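Local coordinates for protein beta-ketoacyl synthase (Burkholderia phymatum, PDB 4EWG) that probably catalyses the decarboxylative condensation that extends an acyl chain on acyl carrier protein, as a 3-oxoacyl-[acyl-carrier-protein] synthase of the thiolase-like superfamily, at residues G15-G20 and E348-I353; A55-F60 and S78-R83; V82-L87 and A239-L244; N359-T364 and I387-V392. All blocks are in the same frame, centred on the assembly; numbering follows the deposited sequence.

Contact 1. Residues G15-G20 and E348-I353; sequences GVTALG and EAWWTI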
loop_
_atom_site.group_PDB
_atom_site.type_symbol
_atom_site.label_atom_id
_atom_site.label_comp_id
_atom_site.label_asym_id
_atom_site.label_seq_id
_atom_site.Cartn_x
_atom_site.Cartn_y
_atom_site.Cartn_z
ATOM N N GLY A 15 9.894 18.717 -3.211
ATOM C CA GLY A 15 10.091 17.936 -2.007
ATOM C C GLY A 15 10.772 18.689 -0.880
ATOM O O GLY A 15 11.085 19.900 -0.991
ATOM N N VAL A 16 10.935 17.967 0.222
ATOM C CA VAL A 16 11.502 18.461 1.429
ATOM C C VAL A 16 12.702 17.521 1.691
ATOM O O VAL A 16 12.496 16.344 1.870
ATOM C CB VAL A 16 10.360 18.457 2.543
ATOM C CG1 VAL A 16 10.917 18.269 3.909
ATOM C CG2 VAL A 16 9.534 19.755 2.520
ATOM N N THR A 17 13.946 18.023 1.610
ATOM C CA THR A 17 15.134 17.146 1.704
ATOM C C THR A 17 16.247 17.732 2.569
ATOM O O THR A 17 16.236 18.918 2.875
ATOM C CB THR A 17 15.783 16.870 0.306
ATOM O OG1 THR A 17 16.705 17.920 -0.015
ATOM C CG2 THR A 17 14.720 16.710 -0.832
ATOM N N ALA A 18 17.237 16.896 2.917
ATOM C CA ALA A 18 18.341 17.332 3.788
ATOM C C ALA A 18 19.164 18.437 3.120
ATOM O O ALA A 18 19.882 19.207 3.808
ATOM C CB ALA A 18 19.220 16.164 4.175
ATOM N N LEU A 19 19.046 18.540 1.791
ATOM C CA LEU A 19 19.787 19.550 1.035
ATOM C C LEU A 19 18.931 20.732 0.670
ATOM O O LEU A 19 19.425 21.656 0.018
ATOM C CB LEU A 19 20.407 18.948 -0.249
ATOM C CG LEU A 19 21.519 17.909 -0.079
ATOM C CD1 LEU A 19 22.275 17.694 -1.389
ATOM C CD2 LEU A 19 22.480 18.311 1.011
ATOM N N GLY A 20 17.661 20.714 1.063
ATOM C CA GLY A 20 16.756 21.863 0.839
ATOM C C GLY A 20 15.594 21.453 -0.035
ATOM O O GLY A 20 15.434 20.246 -0.320
ATOM N N GLU A 348 14.948 10.528 -5.613
ATOM C CA GLU A 348 15.934 10.141 -6.620
ATOM C C GLU A 348 15.412 10.294 -8.027
ATOM O O GLU A 348 16.169 10.668 -8.910
ATOM C CB GLU A 348 16.432 8.704 -6.367
ATOM C CG GLU A 348 17.320 8.648 -5.118
ATOM C CD GLU A 348 17.428 7.277 -4.484
ATOM O OE1 GLU A 348 17.202 6.281 -5.158
ATOM O OE2 GLU A 348 17.801 7.189 -3.307
ATOM N N ALA A 349 14.111 10.042 -8.240
ATOM C CA ALA A 349 13.536 10.249 -9.553
ATOM C C ALA A 349 13.608 11.757 -9.894
ATOM O O ALA A 349 14.079 12.160 -10.962
ATOM C CB ALA A 349 12.115 9.724 -9.602
ATOM N N TRP A 350 13.152 12.567 -8.956
ATOM C CA TRP A 350 13.135 14.037 -9.095
ATOM C C TRP A 350 14.521 14.542 -9.455
ATOM O O TRP A 350 14.706 15.177 -10.498
ATOM C CB TRP A 350 12.620 14.624 -7.785
ATOM C CG TRP A 350 12.824 16.096 -7.586
ATOM C CD1 TRP A 350 12.960 17.054 -8.546
ATOM C CD2 TRP A 350 12.841 16.808 -6.321
ATOM N NE1 TRP A 350 13.137 18.295 -7.970
ATOM C CE2 TRP A 350 13.067 18.200 -6.634
ATOM C CE3 TRP A 350 12.776 16.424 -4.993
ATOM C CZ2 TRP A 350 13.168 19.154 -5.671
ATOM C CZ3 TRP A 350 12.883 17.401 -4.027
ATOM C CH2 TRP A 350 13.069 18.731 -4.354
ATOM N N TRP A 351 15.508 14.236 -8.605
ATOM C CA TRP A 351 16.876 14.732 -8.816
ATOM C C TRP A 351 17.480 14.193 -10.075
ATOM O O TRP A 351 18.214 14.907 -10.740
ATOM C CB TRP A 351 17.744 14.420 -7.621
ATOM C CG TRP A 351 17.333 15.229 -6.394
ATOM C CD1 TRP A 351 16.183 15.984 -6.235
ATOM C CD2 TRP A 351 18.040 15.358 -5.144
ATOM N NE1 TRP A 351 16.143 16.545 -5.018
ATOM C CE2 TRP A 351 17.231 16.193 -4.307
ATOM C CE3 TRP A 351 19.234 14.877 -4.656
ATOM C CZ2 TRP A 351 17.607 16.533 -3.033
ATOM C CZ3 TRP A 351 19.610 15.208 -3.351
ATOM C CH2 TRP A 351 18.811 16.027 -2.560
ATOM N N THR A 352 17.168 12.941 -10.433
ATOM C CA THR A 352 17.637 12.371 -11.700
ATOM C C THR A 352 17.101 13.162 -12.926
ATOM O O THR A 352 17.820 13.349 -13.890
ATOM C CB THR A 352 17.276 10.875 -11.821
ATOM O OG1 THR A 352 17.965 10.172 -10.808
ATOM C CG2 THR A 352 17.670 10.289 -13.158
ATOM N N ILE A 353 15.846 13.605 -12.872
ATOM C CA ILE A 353 15.271 14.421 -13.945
ATOM C C ILE A 353 15.905 15.824 -13.978
ATOM O O ILE A 353 16.200 16.349 -15.047
ATOM C CB ILE A 353 13.754 14.549 -13.821
ATOM C CG1 ILE A 353 13.071 13.202 -14.058
ATOM C CG2 ILE A 353 13.211 15.519 -14.849
ATOM C CD1 ILE A 353 11.623 13.214 -13.647
#
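Thr17 OG1 is gripped within its own turn while it meets the rim of Trp351. The hydroxyl gives its proton to Gly20 O over 2.7 Å, in the carbonyl plane and on a lone pair. It also accepts from Leu19 N at 3.0 Å, which makes an ST turn inside the type I beta turn Thr17-Gly20. Chi1 of 86° sets OG1 between the backbone N and the carbonyl carbon, pointing across at the indole. There OG1 lies in the plane of the Trp351 ring, at its edge, 3.4 Å from CZ2. Thr17 and the two tryptophans meet tip to tip, its methyl CG2 touching Trp351 CZ2 and Trp350 CZ3.

In the thiolase-like fold, helix 344-358 runs buried against the sheet, and here its two consecutive indoles receive Gly15 of strand 8-16 and the turn Thr17-Gly20. Gly15 has no side chain, and Trp350 CZ3 comes up to its backbone, 3.4 Å from Gly15 N. The differing chi1 values of the consecutive tryptophans (166° for Trp350, -69° for Trp351) send their CG atoms off differently, and Trp351 NE1 sits 3.3 Å above the Trp350 plane, offset toward the rim. Trp350 NE1 is hydrogen-bonded to Glu354 OE2 on the next helical turn, and Trp23 meets Trp351 edge-to-face. Leu19 crosses Trp351 at about a right angle, its CD1 4.0 Å from Trp351 CH2, while its side chain also touches helix 23-32 at Ala29 and Leu30.

Contact 2. Residues A55-F60 and S78-R83; sequences APLPGF and SMYAVR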
loop_
_atom_site.group_PDB
_atom_site.type_symbol
_atom_site.label_atom_id
_atom_site.label_comp_id
_atom_site.label_asym_id
_atom_site.label_seq_id
_atom_site.Cartn_x
_atom_site.Cartn_y
_atom_site.Cartn_z
ATOM N N ALA A 55 21.069 11.289 8.462
ATOM C CA ALA A 55 21.025 12.484 7.597
ATOM C C ALA A 55 19.676 13.204 7.774
ATOM O O ALA A 55 18.788 13.113 6.898
ATOM C CB ALA A 55 21.214 12.084 6.135
ATOM N N PRO A 56 19.489 13.887 8.908
ATOM C CA PRO A 56 18.190 14.525 9.179
ATOM C C PRO A 56 17.918 15.749 8.318
ATOM O O PRO A 56 18.839 16.286 7.708
ATOM C CB PRO A 56 18.327 14.964 10.646
ATOM C CG PRO A 56 19.796 15.202 10.808
ATOM C CD PRO A 56 20.419 14.067 10.034
ATOM N N LEU A 57 16.658 16.167 8.249
ATOM C CA LEU A 57 16.348 17.474 7.735
ATOM C C LEU A 57 16.966 18.477 8.704
ATOM O O LEU A 57 16.919 18.278 9.896
ATOM C CB LEU A 57 14.838 17.699 7.645
ATOM C CG LEU A 57 14.062 16.865 6.652
ATOM C CD1 LEU A 57 12.619 17.364 6.673
ATOM C CD2 LEU A 57 14.689 17.017 5.274
ATOM N N PRO A 58 17.608 19.525 8.196
ATOM C CA PRO A 58 18.168 20.500 9.161
ATOM C C PRO A 58 17.101 21.205 9.975
ATOM O O PRO A 58 17.384 21.701 11.048
ATOM C CB PRO A 58 18.931 21.492 8.270
ATOM C CG PRO A 58 18.312 21.360 6.918
ATOM C CD PRO A 58 17.843 19.917 6.803
ATOM N N GLY A 59 15.888 21.251 9.460
ATOM C CA GLY A 59 14.726 21.744 10.211
ATOM C C GLY A 59 13.493 21.551 9.345
ATOM O O GLY A 59 13.574 21.090 8.192
ATOM N N PHE A 60 12.350 21.855 9.911
ATOM C CA PHE A 60 11.119 21.833 9.189
ATOM C C PHE A 60 10.117 22.502 10.098
ATOM O O PHE A 60 10.043 22.177 11.266
ATOM C CB PHE A 60 10.682 20.384 8.895
ATOM C CG PHE A 60 9.317 20.276 8.285
ATOM C CD1 PHE A 60 8.184 20.178 9.091
ATOM C CD2 PHE A 60 9.161 20.277 6.907
ATOM C CE1 PHE A 60 6.927 20.119 8.532
ATOM C CE2 PHE A 60 7.911 20.180 6.347
ATOM C CZ PHE A 60 6.788 20.103 7.148
ATOM N N SER A 78 3.653 12.659 7.182
ATOM C CA SER A 78 2.534 13.149 6.407
ATOM C C SER A 78 2.695 14.650 6.162
ATOM O O SER A 78 2.398 15.123 5.091
ATOM C CB SER A 78 1.195 12.837 7.098
ATOM O OG SER A 78 0.866 11.462 6.922
ATOM N N MET A 79 3.227 15.385 7.141
ATOM C CA MET A 79 3.558 16.809 6.905
ATOM C C MET A 79 4.608 16.990 5.814
ATOM O O MET A 79 4.463 17.867 4.947
ATOM C CB MET A 79 3.993 17.501 8.176
ATOM C CG MET A 79 2.879 17.640 9.182
ATOM S SD MET A 79 3.252 18.797 10.494
ATOM C CE MET A 79 4.607 17.977 11.357
ATOM N N TYR A 80 5.638 16.149 5.815
ATOM C CA TYR A 80 6.638 16.187 4.723
ATOM C C TYR A 80 5.952 15.915 3.377
ATOM O O TYR A 80 6.170 16.616 2.404
ATOM C CB TYR A 80 7.708 15.142 4.912
ATOM C CG TYR A 80 8.569 15.226 6.173
ATOM C CD1 TYR A 80 8.539 16.313 7.041
ATOM C CD2 TYR A 80 9.433 14.181 6.478
ATOM C CE1 TYR A 80 9.355 16.358 8.167
ATOM C CE2 TYR A 80 10.241 14.218 7.599
ATOM C CZ TYR A 80 10.206 15.306 8.430
ATOM O OH TYR A 80 11.051 15.299 9.552
ATOM N N ALA A 81 5.107 14.887 3.364
ATOM C CA ALA A 81 4.440 14.427 2.148
ATOM C C ALA A 81 3.573 15.568 1.579
ATOM O O ALA A 81 3.635 15.856 0.391
ATOM C CB ALA A 81 3.584 13.200 2.447
ATOM N N VAL A 82 2.786 16.207 2.454
ATOM C CA VAL A 82 1.911 17.298 2.051
ATOM C C VAL A 82 2.709 18.521 1.554
ATOM O O VAL A 82 2.402 19.090 0.521
ATOM C CB VAL A 82 0.962 17.697 3.178
ATOM C CG1 VAL A 82 0.206 18.966 2.817
ATOM C CG2 VAL A 82 -0.023 16.561 3.469
ATOM N N ARG A 83 3.805 18.829 2.225
ATOM C CA ARG A 83 4.610 19.957 1.829
ATOM C C ARG A 83 5.251 19.715 0.457
ATOM O O ARG A 83 5.264 20.599 -0.392
ATOM C CB ARG A 83 5.671 20.233 2.893
ATOM C CG ARG A 83 6.596 21.388 2.559
ATOM C CD ARG A 83 5.820 22.643 2.243
ATOM N NE ARG A 83 6.717 23.768 2.053
ATOM C CZ ARG A 83 6.395 24.889 1.428
ATOM N NH1 ARG A 83 5.187 25.030 0.902
ATOM N NH2 ARG A 83 7.287 25.877 1.309
#
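Phe60 and Tyr80 form a T-shaped pair in which the tyrosine presents its edge to the face of the phenylalanine. The ring planes stand at 67° and the centroids are 5.1 Å apart. Tyr80 CD1 lies 3.9 Å above the Phe60 plane, over the ring centre, with CE1 of the same edge close to Phe60 CG. Phe60 comes to this position with CG anti to the backbone N (chi1 173°), which carries its ring from the loop toward the helix. Leu57 treats the tyrosine differently, reaching it tip to tip: its CD1 sits over a face, 3.9 Å from the Tyr80 centroid, in a CH-pi contact only 23° off the ring normal. The nearest ring atom is Tyr80 CZ, at 3.6 Å from Leu57 CD1.

In this way the loop between strand 53-54 and helix 68-71 is laid against helix 76-92 of the N-terminal ketoacyl-synthase region by two hydrophobic side chains of the loop, with no hydrogen bond between the segments. The rest of the Phe60 ring meets neighbouring helix residues: CE1 is 3.9 Å from Met79 CB, and CE2 has Arg83 CB at its edge, near the ring plane. Val16 of strand 8-16 also touches Leu57, Phe60 and Arg83. The charged end of Arg83 pairs with Glu86, at a modelled length too short to be trusted. Tyr80 OH is hydrogen-bonded to Arg76 NE and Glu237 OE1, and the other oxygen of that carboxylate, OE2, takes the backbone N-H of Leu57, so Glu237 bridges Leu57 N and Tyr80 OH.

Contact 3. Residues V82-L87 and A239-L244; sequences VRASEL and AATLVL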
loop_
_atom_site.group_PDB
_atom_site.type_symbol
_atom_site.label_atom_id
_atom_site.label_comp_id
_atom_site.label_asym_id
_atom_site.label_seq_id
_atom_site.Cartn_x
_atom_site.Cartn_y
_atom_site.Cartn_z
ATOM N N VAL A 82 2.786 16.207 2.454
ATOM C CA VAL A 82 1.911 17.298 2.051
ATOM C C VAL A 82 2.709 18.521 1.554
ATOM O O VAL A 82 2.402 19.090 0.521
ATOM C CB VAL A 82 0.962 17.697 3.178
ATOM C CG1 VAL A 82 0.206 18.966 2.817
ATOM C CG2 VAL A 82 -0.023 16.561 3.469
ATOM N N ARG A 83 3.805 18.829 2.225
ATOM C CA ARG A 83 4.610 19.957 1.829
ATOM C C ARG A 83 5.251 19.715 0.457
ATOM O O ARG A 83 5.264 20.599 -0.392
ATOM C CB ARG A 83 5.671 20.233 2.893
ATOM C CG ARG A 83 6.596 21.388 2.559
ATOM C CD ARG A 83 5.820 22.643 2.243
ATOM N NE ARG A 83 6.717 23.768 2.053
ATOM C CZ ARG A 83 6.395 24.889 1.428
ATOM N NH1 ARG A 83 5.187 25.030 0.902
ATOM N NH2 ARG A 83 7.287 25.877 1.309
ATOM N N ALA A 84 5.786 18.498 0.260
ATOM C CA ALA A 84 6.332 18.066 -1.024
ATOM C C ALA A 84 5.331 18.240 -2.130
ATOM O O ALA A 84 5.651 18.741 -3.225
ATOM C CB ALA A 84 6.759 16.603 -0.953
ATOM N N SER A 85 4.111 17.809 -1.843
ATOM C CA SER A 85 3.095 17.745 -2.843
ATOM C C SER A 85 2.614 19.159 -3.158
ATOM O O SER A 85 2.324 19.462 -4.313
ATOM C CB SER A 85 1.954 16.854 -2.350
ATOM O OG SER A 85 2.402 15.549 -2.096
ATOM N N GLU A 86 2.559 20.013 -2.131
ATOM C CA GLU A 86 2.266 21.429 -2.269
ATOM C C GLU A 86 3.268 22.146 -3.172
ATOM O O GLU A 86 2.878 22.930 -4.029
ATOM C CB GLU A 86 2.259 22.108 -0.899
ATOM C CG GLU A 86 1.863 23.589 -0.890
ATOM C CD GLU A 86 1.873 24.177 0.528
ATOM O OE1 GLU A 86 0.866 24.737 0.988
ATOM O OE2 GLU A 86 2.914 24.058 1.218
ATOM N N LEU A 87 4.549 21.867 -2.979
ATOM C CA LEU A 87 5.568 22.456 -3.816
ATOM C C LEU A 87 5.387 21.970 -5.283
ATOM O O LEU A 87 5.451 22.771 -6.221
ATOM C CB LEU A 87 6.969 22.123 -3.278
ATOM C CG LEU A 87 7.314 22.878 -1.987
ATOM C CD1 LEU A 87 8.374 22.191 -1.127
ATOM C CD2 LEU A 87 7.693 24.342 -2.266
ATOM N N ALA A 239 10.671 13.923 1.884
ATOM C CA ALA A 239 9.639 13.528 0.943
ATOM C C ALA A 239 9.887 14.153 -0.389
ATOM O O ALA A 239 10.577 15.173 -0.503
ATOM C CB ALA A 239 8.259 13.952 1.454
ATOM N N ALA A 240 9.259 13.576 -1.404
ATOM C CA ALA A 240 9.345 14.106 -2.767
ATOM C C ALA A 240 8.055 13.692 -3.501
ATOM O O ALA A 240 7.540 12.580 -3.298
ATOM C CB ALA A 240 10.601 13.593 -3.498
ATOM N N THR A 241 7.520 14.614 -4.287
ATOM C CA THR A 241 6.320 14.369 -5.038
ATOM C C THR A 241 6.549 14.777 -6.493
ATOM O O THR A 241 7.099 15.872 -6.774
ATOM C CB THR A 241 5.139 15.197 -4.497
ATOM O OG1 THR A 241 4.917 14.905 -3.105
ATOM C CG2 THR A 241 3.845 14.881 -5.294
ATOM N N LEU A 242 6.086 13.935 -7.408
ATOM C CA LEU A 242 5.969 14.324 -8.815
ATOM C C LEU A 242 4.493 14.445 -9.203
ATOM O O LEU A 242 3.629 13.657 -8.743
ATOM C CB LEU A 242 6.641 13.325 -9.727
ATOM C CG LEU A 242 8.082 12.941 -9.462
ATOM C CD1 LEU A 242 8.475 11.809 -10.428
ATOM C CD2 LEU A 242 8.949 14.160 -9.669
ATOM N N VAL A 243 4.195 15.461 -10.019
ATOM C CA VAL A 243 2.881 15.586 -10.644
ATOM C C VAL A 243 2.978 14.881 -12.023
ATOM O O VAL A 243 3.709 15.308 -12.905
ATOM C CB VAL A 243 2.448 17.050 -10.826
ATOM C CG1 VAL A 243 1.141 17.098 -11.579
ATOM C CG2 VAL A 243 2.340 17.780 -9.480
ATOM N N LEU A 244 2.264 13.799 -12.174
ATOM C CA LEU A 244 2.199 13.089 -13.440
ATOM C C LEU A 244 0.930 13.536 -14.108
ATOM O O LEU A 244 -0.085 13.793 -13.433
ATOM C CB LEU A 244 2.137 11.560 -13.233
ATOM C CG LEU A 244 3.415 10.755 -12.965
ATOM C CD1 LEU A 244 4.163 11.335 -11.771
ATOM C CD2 LEU A 244 3.050 9.284 -12.705
#
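Ala84 and Ser85 face Thr241, while the flat guanidinium of Arg83 leads away from the strand, with Leu87 CD2 over one face, 3.8 Å above the plane and offset toward the rim. At its edge, in plane, lies the carboxylate carbon CD of Glu86. This is helix-on-sheet packing of the thiolase-like fold: helix 76-92 lies against strand 238-246, the helix and strand segments running broadly the same way, 35° between their N-to-C directions. Small residues allow an axis separation of 6.7 Å at closest approach, and Ala88 and Ala92 continue the helix surface against Thr241 and Val243.

One polar pair sits in this buried interface. Ser85 OG and Thr241 OG1 lie 2.8 Å apart, close enough for a hydrogen bond, though which acceptor takes the threonine proton is not settled, since Tyr109 OH also bonds Thr241 OG1. Ser85 OG has a further partner in Ala81 O, one helical turn back. Both hydroxyls are anti to the carbonyl carbon of their own residue (chi1 -61° for Ser85, -57° for Thr241), which sets the two oxygens beside their own backbone N and facing each other. The methyl of Ala84 packs beside this pair, CB approaching Thr241 OG1 to 3.3 Å and Ala239 CB to 3.9 Å.

Contact 4. Residues N359-T364 and I387-V392; sequences NWYAPT and IDAEYV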
loop_
_atom_site.group_PDB
_atom_site.type_symbol
_atom_site.label_atom_id
_atom_site.label_comp_id
_atom_site.label_asym_id
_atom_site.label_seq_id
_atom_site.Cartn_x
_atom_site.Cartn_y
_atom_site.Cartn_z
ATOM N N ASN A 359 22.236 18.273 -18.162
ATOM C CA ASN A 359 23.445 17.562 -18.625
ATOM C C ASN A 359 24.555 17.426 -17.583
ATOM O O ASN A 359 25.767 17.414 -17.923
ATOM C CB ASN A 359 24.015 18.245 -19.885
ATOM C CG ASN A 359 23.086 18.138 -21.076
ATOM O OD1 ASN A 359 22.181 17.307 -21.106
ATOM N ND2 ASN A 359 23.308 18.986 -22.062
ATOM N N TRP A 360 24.149 17.305 -16.319
ATOM C CA TRP A 360 25.083 17.396 -15.196
ATOM C C TRP A 360 24.750 16.346 -14.181
ATOM O O TRP A 360 23.657 16.339 -13.602
ATOM C CB TRP A 360 24.981 18.780 -14.610
ATOM C CG TRP A 360 25.929 19.069 -13.510
ATOM C CD1 TRP A 360 27.191 19.664 -13.605
ATOM C CD2 TRP A 360 25.710 18.837 -12.088
ATOM N NE1 TRP A 360 27.761 19.789 -12.368
ATOM C CE2 TRP A 360 26.913 19.307 -11.408
ATOM C CE3 TRP A 360 24.665 18.296 -11.328
ATOM C CZ2 TRP A 360 27.058 19.222 -10.025
ATOM C CZ3 TRP A 360 24.822 18.216 -9.932
ATOM C CH2 TRP A 360 25.988 18.669 -9.298
ATOM N N TYR A 361 25.683 15.428 -13.957
ATOM C CA TYR A 361 25.405 14.242 -13.153
ATOM C C TYR A 361 26.372 14.153 -11.981
ATOM O O TYR A 361 27.587 13.965 -12.152
ATOM C CB TYR A 361 25.444 12.982 -14.036
ATOM C CG TYR A 361 24.299 12.910 -15.046
ATOM C CD1 TYR A 361 24.338 13.656 -16.216
ATOM C CD2 TYR A 361 23.180 12.106 -14.821
ATOM C CE1 TYR A 361 23.300 13.607 -17.134
ATOM C CE2 TYR A 361 22.136 12.042 -15.741
ATOM C CZ TYR A 361 22.200 12.797 -16.896
ATOM O OH TYR A 361 21.176 12.753 -17.830
ATOM N N ALA A 362 25.820 14.272 -10.781
ATOM C CA ALA A 362 26.610 14.280 -9.553
ATOM C C ALA A 362 27.396 12.969 -9.364
ATOM O O ALA A 362 26.922 11.882 -9.690
ATOM C CB ALA A 362 25.723 14.553 -8.336
ATOM N N PRO A 363 28.598 13.072 -8.833
ATOM C CA PRO A 363 29.348 11.863 -8.563
ATOM C C PRO A 363 28.843 11.220 -7.284
ATOM O O PRO A 363 28.206 11.896 -6.461
ATOM C CB PRO A 363 30.754 12.403 -8.335
ATOM C CG PRO A 363 30.528 13.700 -7.654
ATOM C CD PRO A 363 29.266 14.259 -8.278
ATOM N N THR A 364 29.148 9.954 -7.089
ATOM C CA THR A 364 28.972 9.343 -5.760
ATOM C C THR A 364 30.050 9.899 -4.819
ATOM O O THR A 364 31.243 9.717 -5.037
ATOM C CB THR A 364 29.045 7.807 -5.812
ATOM O OG1 THR A 364 28.021 7.320 -6.677
ATOM C CG2 THR A 364 28.859 7.197 -4.427
ATOM N N ILE A 387 26.757 14.706 -19.314
ATOM C CA ILE A 387 26.200 13.738 -20.260
ATOM C C ILE A 387 24.964 14.351 -20.849
ATOM O O ILE A 387 24.225 15.067 -20.164
ATOM C CB ILE A 387 25.787 12.409 -19.605
ATOM C CG1 ILE A 387 26.962 11.756 -18.861
ATOM C CG2 ILE A 387 25.232 11.452 -20.656
ATOM C CD1 ILE A 387 26.565 10.513 -18.061
ATOM N N ASP A 388 24.726 14.071 -22.112
ATOM C CA ASP A 388 23.572 14.575 -22.785
ATOM C C ASP A 388 22.685 13.398 -23.075
ATOM O O ASP A 388 22.831 12.761 -24.109
ATOM C CB ASP A 388 23.985 15.284 -24.078
ATOM C CG ASP A 388 22.809 15.896 -24.820
ATOM O OD1 ASP A 388 21.668 15.848 -24.340
ATOM O OD2 ASP A 388 23.030 16.448 -25.896
ATOM N N ALA A 389 21.743 13.126 -22.183
ATOM C CA ALA A 389 20.985 11.896 -22.247
ATOM C C ALA A 389 19.670 12.105 -22.967
ATOM O O ALA A 389 19.037 13.112 -22.836
ATOM C CB ALA A 389 20.762 11.339 -20.827
ATOM N N GLU A 390 19.286 11.122 -23.754
ATOM C CA GLU A 390 17.953 11.045 -24.317
ATOM C C GLU A 390 17.069 10.204 -23.386
ATOM O O GLU A 390 15.869 10.465 -23.261
ATOM C CB GLU A 390 18.009 10.438 -25.689
ATOM C CG GLU A 390 16.706 10.516 -26.446
ATOM C CD GLU A 390 16.264 11.931 -26.751
ATOM O OE1 GLU A 390 17.130 12.851 -26.897
ATOM O OE2 GLU A 390 15.019 12.119 -26.826
ATOM N N TYR A 391 17.668 9.214 -22.723
ATOM C CA TYR A 391 16.972 8.467 -21.689
ATOM C C TYR A 391 17.829 8.212 -20.461
ATOM O O TYR A 391 19.042 7.909 -20.571
ATOM C CB TYR A 391 16.482 7.115 -22.199
ATOM C CG TYR A 391 15.598 7.169 -23.433
ATOM C CD1 TYR A 391 16.155 7.217 -24.721
ATOM C CD2 TYR A 391 14.198 7.121 -23.318
ATOM C CE1 TYR A 391 15.336 7.247 -25.851
ATOM C CE2 TYR A 391 13.376 7.157 -24.438
ATOM C CZ TYR A 391 13.938 7.220 -25.697
ATOM O OH TYR A 391 13.097 7.261 -26.797
ATOM N N VAL A 392 17.168 8.275 -19.291
ATOM C CA VAL A 392 17.776 7.873 -18.056
ATOM C C VAL A 392 16.935 6.850 -17.316
ATOM O O VAL A 392 15.728 6.740 -17.536
ATOM C CB VAL A 392 18.075 9.084 -17.174
ATOM C CG1 VAL A 392 19.051 10.010 -17.934
ATOM C CG2 VAL A 392 16.788 9.790 -16.808
HETATM O O HOH W 1 21.303 14.806 -19.723
#
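Asn359 opens the contact by meeting Ile387 through the backbone. Its O accepts from Ile387 N at 3.2 Å, the donor standing 61° out of the carbonyl plane. Ile387 O takes a CA-H...O contact from Asn359 CA at 3.0 Å. Asn359 OD1 lies near the same carbonyl oxygen, two facing acceptors, and has a weak hydrogen bond from Arg410. The Asn359 amide runs alongside the Asp388 carboxylate, pointing the same way; that carboxylate bridges to Arg410 and Arg412.

Asn359, the first residue past helix 344-358, has positive phi and closes the helix in a Schellman motif. The chain then enters a weakly bonded antiparallel pairing of 360-361 with 385-386. CB of Trp360 points away from 387-392, and its ring makes a cation-pi contact with Lys31.

Tyr361 points back across, its CG anti to the carbonyl carbon (chi1 -68°), and crosses Ile387 at about a right angle, CE1 3.7 Å from Ile387 CB. Tyr361 OH reaches Ala389 CB in the loop (3.3 Å) and Val392 CG1 at the start of strand 391-398. A water at the ring edge, in plane, is hydrogen-bonded to Tyr361 OH at 2.8 Å, accepts from Ala389 N, and probably donates to Ile387 O, though acceptors outnumber its protons.

In the fold
From the N terminus, strand 8-16 and its turn open contact 1, which closes only at helix 344-358, so the chain between them holds both contact 2 and contact 3. Contact 2 closes a short loop of 17 residues onto helix 76-92. Contact 3 starts where contact 2 ends, sharing Val82 and Arg83, and takes the same helix to strand 238-246, the sheet neighbour of strand 8-16. Val16 N probably bonds to Ala239 O, joining contacts 1 and 3, and Thr17 packs on Leu57 of contact 2. Contact 4 follows in series after contact 1, where the end of helix 344-358 runs into ribbon 360-361/385-386; the two meet through Thr352 and Val392. Its centre is about 27 Å from that of contact 2.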